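Local atomic coordinates of thioredoxin (Bacillus cereus, PDB entry 4EUY), a protein that is of unconfirmed function but, as a thioredoxin-like protein with a CxxC disulfide, probably takes part in thiol-disulfide exchange. Residues Leu22-Thr27 with Val35-Val40. Residues are numbered along the deposited sequence; the frame is centred on the assembly and turned at random.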
loop_
_atom_site.group_PDB
_atom_site.type_symbol
_atom_site.label_atom_id
_atom_site.label_comp_id
_atom_site.label_asym_id
_atom_site.label_seq_id
_atom_site.Cartn_x
_atom_site.Cartn_y
_atom_site.Cartn_z
ATOM N N LEU A 22 0.911 2.926 3.988
ATOM C CA LEU A 22 0.384 2.265 2.839
ATOM C C LEU A 22 0.577 0.765 3.055
ATOM O O LEU A 22 1.703 0.313 3.320
ATOM C CB LEU A 22 1.129 2.769 1.589
ATOM C CG LEU A 22 0.758 2.010 0.316
ATOM C CD1 LEU A 22 1.428 2.613 -0.901
ATOM C CD2 LEU A 22 1.158 0.552 0.452
ATOM N N LEU A 23 -0.503 -0.011 2.959
ATOM C CA LEU A 23 -0.365 -1.468 3.056
ATOM C C LEU A 23 -0.382 -2.038 1.707
ATOM O O LEU A 23 -1.261 -1.705 0.889
ATOM C CB LEU A 23 -1.499 -2.105 3.795
ATOM C CG LEU A 23 -1.159 -2.241 5.261
ATOM C CD1 LEU A 23 -0.891 -0.851 5.828
ATOM C CD2 LEU A 23 -2.350 -2.916 5.921
ATOM N N PHE A 24 0.604 -2.878 1.460
ATOM C CA PHE A 24 0.659 -3.612 0.225
ATOM C C PHE A 24 0.459 -5.068 0.623
ATOM O O PHE A 24 1.285 -5.676 1.379
ATOM C CB PHE A 24 1.993 -3.412 -0.491
ATOM C CG PHE A 24 2.015 -4.001 -1.865
ATOM C CD1 PHE A 24 1.849 -3.206 -2.980
ATOM C CD2 PHE A 24 2.147 -5.361 -2.044
ATOM C CE1 PHE A 24 1.826 -3.761 -4.255
ATOM C CE2 PHE A 24 2.150 -5.922 -3.318
ATOM C CZ PHE A 24 1.977 -5.126 -4.428
ATOM N N ILE A 25 -0.631 -5.633 0.127
ATOM C CA ILE A 25 -0.984 -6.998 0.517
ATOM C C ILE A 25 -0.885 -7.916 -0.650
ATOM O O ILE A 25 -1.397 -7.601 -1.749
ATOM C CB ILE A 25 -2.414 -7.077 1.072
ATOM C CG1 ILE A 25 -2.574 -6.007 2.195
ATOM C CG2 ILE A 25 -2.695 -8.491 1.550
ATOM C CD1 ILE A 25 -3.860 -6.124 2.973
ATOM N N LYS A 26 -0.213 -9.041 -0.434
ATOM C CA LYS A 26 0.007 -9.965 -1.536
ATOM C C LYS A 26 -0.062 -11.374 -1.089
ATOM O O LYS A 26 -0.159 -11.672 0.101
ATOM C CB LYS A 26 1.340 -9.715 -2.236
ATOM C CG LYS A 26 2.497 -9.355 -1.311
ATOM C CD LYS A 26 3.834 -9.457 -2.047
ATOM C CE LYS A 26 5.005 -8.945 -1.207
ATOM N NZ LYS A 26 6.318 -9.207 -1.883
ATOM N N THR A 27 -0.027 -12.249 -2.082
ATOM C CA THR A 27 -0.162 -13.644 -1.884
ATOM C C THR A 27 1.094 -14.304 -2.363
ATOM O O THR A 27 1.803 -13.764 -3.205
ATOM C CB THR A 27 -1.384 -14.093 -2.654
ATOM O OG1 THR A 27 -2.517 -13.763 -1.851
ATOM C CG2 THR A 27 -1.374 -15.656 -2.976
ATOM N N VAL A 35 5.501 -7.506 -9.738
ATOM C CA VAL A 35 5.586 -6.314 -10.594
ATOM C C VAL A 35 4.990 -5.053 -9.948
ATOM O O VAL A 35 5.629 -4.046 -9.829
ATOM C CB VAL A 35 4.883 -6.518 -11.938
ATOM C CG1 VAL A 35 5.212 -5.357 -12.850
ATOM C CG2 VAL A 35 5.327 -7.832 -12.570
HETATM N N MSE A 36 3.744 -5.114 -9.547
HETATM C CA MSE A 36 3.117 -3.951 -8.979
HETATM C C MSE A 36 3.787 -3.431 -7.771
HETATM O O MSE A 36 3.750 -2.235 -7.528
HETATM C CB MSE A 36 1.779 -4.375 -8.490
HETATM C CG MSE A 36 1.023 -4.855 -9.691
HETATM SE SE MSE A 36 0.266 -3.244 -10.460
HETATM C CE MSE A 36 -1.509 -4.032 -10.672
ATOM N N LEU A 37 4.425 -4.297 -7.012
ATOM C CA LEU A 37 5.122 -3.830 -5.841
ATOM C C LEU A 37 6.298 -2.998 -6.321
ATOM O O LEU A 37 6.618 -1.965 -5.731
ATOM C CB LEU A 37 5.604 -5.013 -4.996
ATOM C CG LEU A 37 6.469 -4.679 -3.775
ATOM C CD1 LEU A 37 5.715 -3.673 -2.938
ATOM C CD2 LEU A 37 6.873 -5.882 -2.925
ATOM N N ARG A 38 6.957 -3.447 -7.389
ATOM C CA ARG A 38 8.044 -2.678 -7.927
ATOM C C ARG A 38 7.442 -1.341 -8.297
ATOM O O ARG A 38 7.937 -0.305 -7.872
ATOM C CB ARG A 38 8.689 -3.342 -9.140
ATOM C CG ARG A 38 9.721 -4.427 -8.815
ATOM C CD ARG A 38 10.847 -4.569 -9.878
ATOM N NE ARG A 38 10.608 -5.562 -10.954
ATOM C CZ ARG A 38 10.151 -5.299 -12.192
ATOM N NH1 ARG A 38 9.834 -4.050 -12.571
ATOM N NH2 ARG A 38 10.000 -6.301 -13.069
ATOM N N LYS A 39 6.350 -1.363 -9.055
ATOM C CA LYS A 39 5.730 -0.133 -9.530
ATOM C C LYS A 39 5.376 0.811 -8.371
ATOM O O LYS A 39 5.744 1.989 -8.381
ATOM C CB LYS A 39 4.489 -0.431 -10.378
ATOM C CG LYS A 39 4.791 -1.036 -11.763
ATOM C CD LYS A 39 3.924 -0.456 -12.900
ATOM C CE LYS A 39 4.263 -1.021 -14.299
ATOM N NZ LYS A 39 5.548 -0.606 -14.953
ATOM N N VAL A 40 4.706 0.293 -7.353
ATOM C CA VAL A 40 4.430 1.104 -6.160
ATOM C C VAL A 40 5.670 1.661 -5.473
ATOM O O VAL A 40 5.732 2.833 -5.123
ATOM C CB VAL A 40 3.593 0.318 -5.146
ATOM C CG1 VAL A 40 3.517 1.054 -3.815
ATOM C CG2 VAL A 40 2.194 0.134 -5.733
#
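The backbone N of V40 donates to M36 O at 2.7 Å, an internal helix bond between two residues that both touch the ring of F24. Across the contact itself the evidence is of apolar packing. L37 CD1 stands 3.8 Å from the centroid of the F24 ring and 10° off its normal, a CH-pi contact over the middle of one face. Farther out on the ring, F24 CZ lies 3.7 Å from L37 CB, so the leucine covers the face from centre to rim. The CB of F24 already points toward the helix, and its CG is set anti to the backbone N (chi1 -172°). V40 CG2 approaches the ring edge, 4.2 Å from F24 CE1, while selenomethionine M36 brings CB to within 4.1 Å of F24 CZ. L22 and V40 then meet tip to tip, with 3.9 Å between L22 CD1 and V40 CG1. On the other flank the extended K26 crosses L37 at about a right angle: its CG lies in the F24 ring plane at the edge, and its NZ, 3.5 Å from L37 CD2, has a long, weak ion pair with E54. The segment axes run nearly antiparallel (166°) with a closest approach of 10.2 Å. This geometry fits the first strand and helix of a beta-alpha-beta unit, completed by strand 50-57, in a thioredoxin-like fold whose C30-C33 disulfide falls in sequence between the two segments, at the helix start.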